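Long-range contacts in hypothetical protein CG14615-PA (PDB 1SQH), which is of unknown function but belongs to the acetyltransferase clan and may act as an acyltransferase on glycine: residues A[116-120]-A[138-144]; A[209-213]-A[255-260]. All coordinates share one frame; numbering follows the deposited sequence.

Contact 1 (A[116-120]-A[138-144]); sequences IEWTQ and LAVSRGV
The indole of Trp118 lies with one face against the C-terminal end of helix 129-141, and two side chains share that face. Leu138 approaches the six-membered ring at about a right angle to the Trp118 side chain, its CG standing over the face in a CH-pi contact 4.2 Å from the ring centroid. Its CD2 reaches Trp118 CH2 at 3.6 Å. Arg142 takes the five-membered ring: its CG stands 4.2 Å from that centroid and 15° off the normal. Beyond CG the arginine chain bends twice and brings NH2 within 3.4 Å of Trp118 CD1, the guanidinium plane turned 68° from the indole; it is the methylene CG that lies over the face. Ile116 covers the opposite face, with CG2 3.6 Å above the plane, and the ring is clamped between its own loop and the helix. Ala139 meets Trp118 CE3 with its CB at 4.2 Å. Were Trp118 an alanine, a gap would probably open between Ile116 and the helix end, and Leu138 and the Arg142 methylenes would lose the surface they lie on. Leu299 of strand 289-299 also touches Trp118, Ala139 and Val144. The helix itself closes in a Schellman motif: Gly143, at positive phi, is C-prime, and Val144 N bonds back to Ala139 O at 3.0 Å. The contact thus packs a type I turn, Glu117 to Gln120, through its tryptophan onto a glycine-terminated helix end, beside the large mixed sheet of this acetyltransferase-clan protein.

Contact 2 (A[209-213]-A[255-260]); sequences NKSLG and AMSREI
Lys210, Leu212 and Glu259 account for most of the surface buried where the start of strand 211-216 faces helix 248-263. Lys210 and Glu259 come from opposite directions and run past each other, the lysine CD 3.6 Å from Glu259 CG. Their charged ends make a long salt bridge, Lys210 NZ to Glu259 OE1 at 3.9 Å; the lysine chain is extended until chi4 (-74°), where it bends. The same carboxylate oxygen, Glu259 OE1, accepts a hydrogen bond from a water at 2.9 Å, and this water in turn accepts one from Ser211 N at 3.0 Å. The glutamate therefore reaches the strand backbone through a single water, a link that probably helps steady its carboxylate. Leu212 points toward the helix and its two methyls part company: CD1 packs on Ala255 CB at 3.6 Å, whereas CD2 lies 3.7 Å from Glu259 OE2. Deeper in, the bent chain of selenomethionine Met256 puts its CE 3.5 Å from Lys210 CB, alongside the aliphatic part of the lysine; Ile226 of the adjacent strand 222-228 touches both Leu212 and Met256. The short axes approach to 9.2 Å, and at 147° the helix runs roughly antiparallel to the strand. Such packing on an antiparallel sheet is consistent with a GNAT-like fold for this FR47-like region, the helix after the fourth strand lying on one face.

In the fold
Both contacts set a helix against a non-helical segment and are partly buried, but they lie on opposite sides of the chain's centre, their own centres about 38 Å apart, and share no element. Contact 1 is the more peripheral, about 23 Å from the chain centre against about 15 Å for contact 2. It joins a loop to a helix end beside the eight-stranded mixed sheet, whereas contact 2 lays the body of a helix on the four-stranded antiparallel sheet. Their chemistry differs accordingly: an aromatic face gathers aliphatic groups in 116-120 with 138-144, while 209-213 with 255-260 combines apolar packing with a long ion pair and a bridging water.

Contact 1 (A[116-120]-A[138-144])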
loop_
_atom_site.group_PDB
_atom_site.type_symbol
_atom_site.label_atom_id
_atom_site.label_comp_id
_atom_site.label_asym_id
_atom_site.label_seq_id
_atom_site.Cartn_x
_atom_site.Cartn_y
_atom_site.Cartn_z
ATOM N N ILE A 116 -12.387 -14.255 -6.012
ATOM C CA ILE A 116 -11.072 -13.879 -6.524
ATOM C C ILE A 116 -10.959 -14.152 -8.022
ATOM O O ILE A 116 -11.328 -15.223 -8.501
ATOM C CB ILE A 116 -9.953 -14.647 -5.785
ATOM C CG1 ILE A 116 -9.932 -14.244 -4.308
ATOM C CG2 ILE A 116 -8.620 -14.357 -6.423
ATOM C CD1 ILE A 116 -8.888 -14.964 -3.484
ATOM N N GLU A 117 -10.435 -13.180 -8.758
ATOM C CA GLU A 117 -10.299 -13.300 -10.205
ATOM C C GLU A 117 -8.938 -13.863 -10.623
ATOM O O GLU A 117 -8.109 -13.173 -11.215
ATOM C CB GLU A 117 -10.565 -11.926 -10.826
ATOM C CG GLU A 117 -11.810 -11.280 -10.224
ATOM C CD GLU A 117 -12.120 -9.914 -10.795
ATOM O OE1 GLU A 117 -11.200 -9.289 -11.362
ATOM O OE2 GLU A 117 -13.276 -9.455 -10.659
ATOM N N TRP A 118 -8.734 -15.140 -10.308
ATOM C CA TRP A 118 -7.497 -15.854 -10.614
ATOM C C TRP A 118 -7.113 -15.782 -12.074
ATOM O O TRP A 118 -5.934 -15.812 -12.417
ATOM C CB TRP A 118 -7.631 -17.339 -10.260
ATOM C CG TRP A 118 -7.943 -17.620 -8.832
ATOM C CD1 TRP A 118 -9.132 -18.041 -8.321
ATOM C CD2 TRP A 118 -7.044 -17.514 -7.727
ATOM N NE1 TRP A 118 -9.031 -18.209 -6.963
ATOM C CE2 TRP A 118 -7.759 -17.891 -6.572
ATOM C CE3 TRP A 118 -5.699 -17.135 -7.601
ATOM C CZ2 TRP A 118 -7.175 -17.902 -5.302
ATOM C CZ3 TRP A 118 -5.117 -17.145 -6.338
ATOM C CH2 TRP A 118 -5.859 -17.527 -5.205
ATOM N N THR A 119 -8.125 -15.711 -12.929
ATOM C CA THR A 119 -7.937 -15.693 -14.371
ATOM C C THR A 119 -8.010 -14.318 -15.021
ATOM O O THR A 119 -7.667 -14.160 -16.197
ATOM C CB THR A 119 -8.987 -16.619 -15.017
ATOM O OG1 THR A 119 -8.597 -17.984 -14.810
ATOM C CG2 THR A 119 -9.148 -16.331 -16.501
ATOM N N GLN A 120 -8.437 -13.320 -14.256
ATOM C CA GLN A 120 -8.588 -11.974 -14.796
ATOM C C GLN A 120 -7.520 -10.967 -14.389
ATOM O O GLN A 120 -7.807 -9.774 -14.255
ATOM C CB GLN A 120 -9.974 -11.437 -14.431
ATOM C CG GLN A 120 -11.110 -12.144 -15.160
ATOM C CD GLN A 120 -12.464 -11.835 -14.559
ATOM O OE1 GLN A 120 -12.828 -12.371 -13.509
ATOM N NE2 GLN A 120 -13.216 -10.958 -15.217
ATOM N N LEU A 138 -1.962 -22.723 -6.435
ATOM C CA LEU A 138 -3.400 -22.536 -6.518
ATOM C C LEU A 138 -3.744 -21.760 -7.785
ATOM O O LEU A 138 -4.628 -22.154 -8.541
ATOM C CB LEU A 138 -3.894 -21.775 -5.282
ATOM C CG LEU A 138 -5.366 -21.374 -5.209
ATOM C CD1 LEU A 138 -6.257 -22.575 -5.528
ATOM C CD2 LEU A 138 -5.661 -20.840 -3.816
ATOM N N ALA A 139 -3.039 -20.657 -8.017
ATOM C CA ALA A 139 -3.284 -19.838 -9.204
ATOM C C ALA A 139 -3.240 -20.696 -10.461
ATOM O O ALA A 139 -4.071 -20.548 -11.359
ATOM C CB ALA A 139 -2.246 -18.730 -9.303
ATOM N N VAL A 140 -2.255 -21.588 -10.515
ATOM C CA VAL A 140 -2.088 -22.477 -11.654
ATOM C C VAL A 140 -3.232 -23.485 -11.716
ATOM O O VAL A 140 -3.769 -23.759 -12.793
ATOM C CB VAL A 140 -0.746 -23.229 -11.576
ATOM C CG1 VAL A 140 -0.626 -24.217 -12.732
ATOM C CG2 VAL A 140 0.397 -22.228 -11.619
ATOM N N SER A 141 -3.616 -24.017 -10.559
ATOM C CA SER A 141 -4.702 -24.987 -10.504
ATOM C C SER A 141 -6.019 -24.350 -10.942
ATOM O O SER A 141 -7.021 -25.044 -11.138
ATOM C CB SER A 141 -4.868 -25.539 -9.083
ATOM O OG SER A 141 -5.795 -24.757 -8.347
ATOM N N ARG A 142 -6.022 -23.031 -11.092
ATOM C CA ARG A 142 -7.232 -22.333 -11.497
ATOM C C ARG A 142 -7.139 -21.736 -12.886
ATOM O O ARG A 142 -7.980 -20.926 -13.274
ATOM C CB ARG A 142 -7.578 -21.243 -10.491
ATOM C CG ARG A 142 -7.727 -21.753 -9.069
ATOM C CD ARG A 142 -8.585 -23.012 -9.019
ATOM N NE ARG A 142 -9.365 -23.083 -7.789
ATOM C CZ ARG A 142 -10.283 -22.184 -7.445
ATOM N NH1 ARG A 142 -10.946 -22.320 -6.307
ATOM N NH2 ARG A 142 -10.542 -21.151 -8.240
ATOM N N GLY A 143 -6.109 -22.124 -13.631
ATOM C CA GLY A 143 -5.967 -21.630 -14.989
ATOM C C GLY A 143 -4.852 -20.652 -15.316
ATOM O O GLY A 143 -4.619 -20.376 -16.495
ATOM N N VAL A 144 -4.158 -20.119 -14.314
ATOM C CA VAL A 144 -3.088 -19.165 -14.601
ATOM C C VAL A 144 -1.935 -19.847 -15.328
ATOM O O VAL A 144 -1.457 -20.893 -14.895
ATOM C CB VAL A 144 -2.557 -18.504 -13.321
ATOM C CG1 VAL A 144 -1.474 -17.498 -13.675
ATOM C CG2 VAL A 144 -3.699 -17.816 -12.590
#

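Contact 2 (A[209-213]-A[255-260])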
loop_
_atom_site.group_PDB
_atom_site.type_symbol
_atom_site.label_atom_id
_atom_site.label_comp_id
_atom_site.label_asym_id
_atom_site.label_seq_id
_atom_site.Cartn_x
_atom_site.Cartn_y
_atom_site.Cartn_z
ATOM N N ASN A 209 -4.942 11.936 0.705
ATOM C CA ASN A 209 -3.687 11.559 1.353
ATOM C C ASN A 209 -2.707 12.725 1.298
ATOM O O ASN A 209 -2.927 13.701 0.569
ATOM C CB ASN A 209 -3.081 10.338 0.641
ATOM C CG ASN A 209 -3.096 9.079 1.508
ATOM O OD1 ASN A 209 -3.879 8.969 2.457
ATOM N ND2 ASN A 209 -2.234 8.124 1.178
ATOM N N LYS A 210 -1.629 12.642 2.072
ATOM C CA LYS A 210 -0.618 13.697 2.022
ATOM C C LYS A 210 0.284 13.415 0.816
ATOM O O LYS A 210 0.411 12.268 0.378
ATOM C CB LYS A 210 0.226 13.725 3.305
ATOM C CG LYS A 210 -0.534 14.180 4.545
ATOM C CD LYS A 210 0.386 14.238 5.760
ATOM C CE LYS A 210 -0.384 14.460 7.065
ATOM N NZ LYS A 210 -0.885 15.848 7.244
ATOM N N SER A 211 0.883 14.471 0.272
ATOM C CA SER A 211 1.781 14.352 -0.870
ATOM C C SER A 211 2.749 15.535 -0.871
ATOM O O SER A 211 2.521 16.531 -0.181
ATOM C CB SER A 211 0.985 14.334 -2.173
ATOM O OG SER A 211 0.307 15.560 -2.357
ATOM N N LEU A 212 3.839 15.416 -1.623
ATOM C CA LEU A 212 4.819 16.491 -1.705
ATOM C C LEU A 212 5.457 16.543 -3.079
ATOM O O LEU A 212 5.844 15.517 -3.635
ATOM C CB LEU A 212 5.908 16.319 -0.641
ATOM C CG LEU A 212 5.591 16.727 0.800
ATOM C CD1 LEU A 212 6.846 16.599 1.668
ATOM C CD2 LEU A 212 5.102 18.164 0.829
ATOM N N GLY A 213 5.562 17.746 -3.626
ATOM C CA GLY A 213 6.167 17.895 -4.931
ATOM C C GLY A 213 7.250 18.953 -4.920
ATOM O O GLY A 213 7.200 19.905 -4.133
ATOM N N ALA A 255 11.083 14.772 4.545
ATOM C CA ALA A 255 9.964 15.682 4.754
ATOM C C ALA A 255 8.638 14.939 4.925
ATOM O O ALA A 255 7.899 15.181 5.890
ATOM C CB ALA A 255 9.869 16.664 3.601
HETATM N N MSE A 256 8.328 14.038 3.996
HETATM C CA MSE A 256 7.084 13.288 4.112
HETATM C C MSE A 256 7.023 12.488 5.430
HETATM O O MSE A 256 5.976 12.436 6.075
HETATM C CB MSE A 256 6.920 12.341 2.924
HETATM C CG MSE A 256 5.570 11.666 2.876
HETATM SE SE MSE A 256 4.180 12.891 2.273
HETATM C CE MSE A 256 3.670 13.592 3.990
ATOM N N SER A 257 8.137 11.866 5.826
ATOM C CA SER A 257 8.175 11.083 7.069
ATOM C C SER A 257 7.795 11.970 8.261
ATOM O O SER A 257 6.957 11.597 9.100
ATOM C CB SER A 257 9.568 10.480 7.289
ATOM O OG SER A 257 9.878 9.510 6.299
ATOM N N ARG A 258 8.419 13.143 8.326
ATOM C CA ARG A 258 8.134 14.103 9.387
ATOM C C ARG A 258 6.681 14.561 9.332
ATOM O O ARG A 258 5.976 14.504 10.333
ATOM C CB ARG A 258 9.025 15.333 9.250
ATOM C CG ARG A 258 10.370 15.218 9.914
ATOM C CD ARG A 258 10.366 15.913 11.264
ATOM N NE ARG A 258 9.886 17.292 11.183
ATOM C CZ ARG A 258 10.364 18.287 11.923
ATOM N NH1 ARG A 258 11.345 18.058 12.789
ATOM N NH2 ARG A 258 9.836 19.496 11.829
ATOM N N GLU A 259 6.240 15.008 8.157
ATOM C CA GLU A 259 4.874 15.506 8.012
ATOM C C GLU A 259 3.832 14.489 8.439
ATOM O O GLU A 259 2.887 14.831 9.149
ATOM C CB GLU A 259 4.581 15.964 6.570
ATOM C CG GLU A 259 3.153 16.518 6.397
ATOM C CD GLU A 259 2.870 17.113 5.014
ATOM O OE1 GLU A 259 1.679 17.276 4.676
ATOM O OE2 GLU A 259 3.820 17.432 4.266
ATOM N N ILE A 260 3.997 13.239 8.019
ATOM C CA ILE A 260 3.027 12.223 8.387
ATOM C C ILE A 260 3.035 11.983 9.887
ATOM O O ILE A 260 1.992 11.956 10.518
ATOM C CB ILE A 260 3.294 10.868 7.671
ATOM C CG1 ILE A 260 3.040 11.007 6.163
ATOM C CG2 ILE A 260 2.386 9.777 8.274
ATOM C CD1 ILE A 260 3.296 9.729 5.373
HETATM O O HOH W 1 0.810 16.922 1.958
#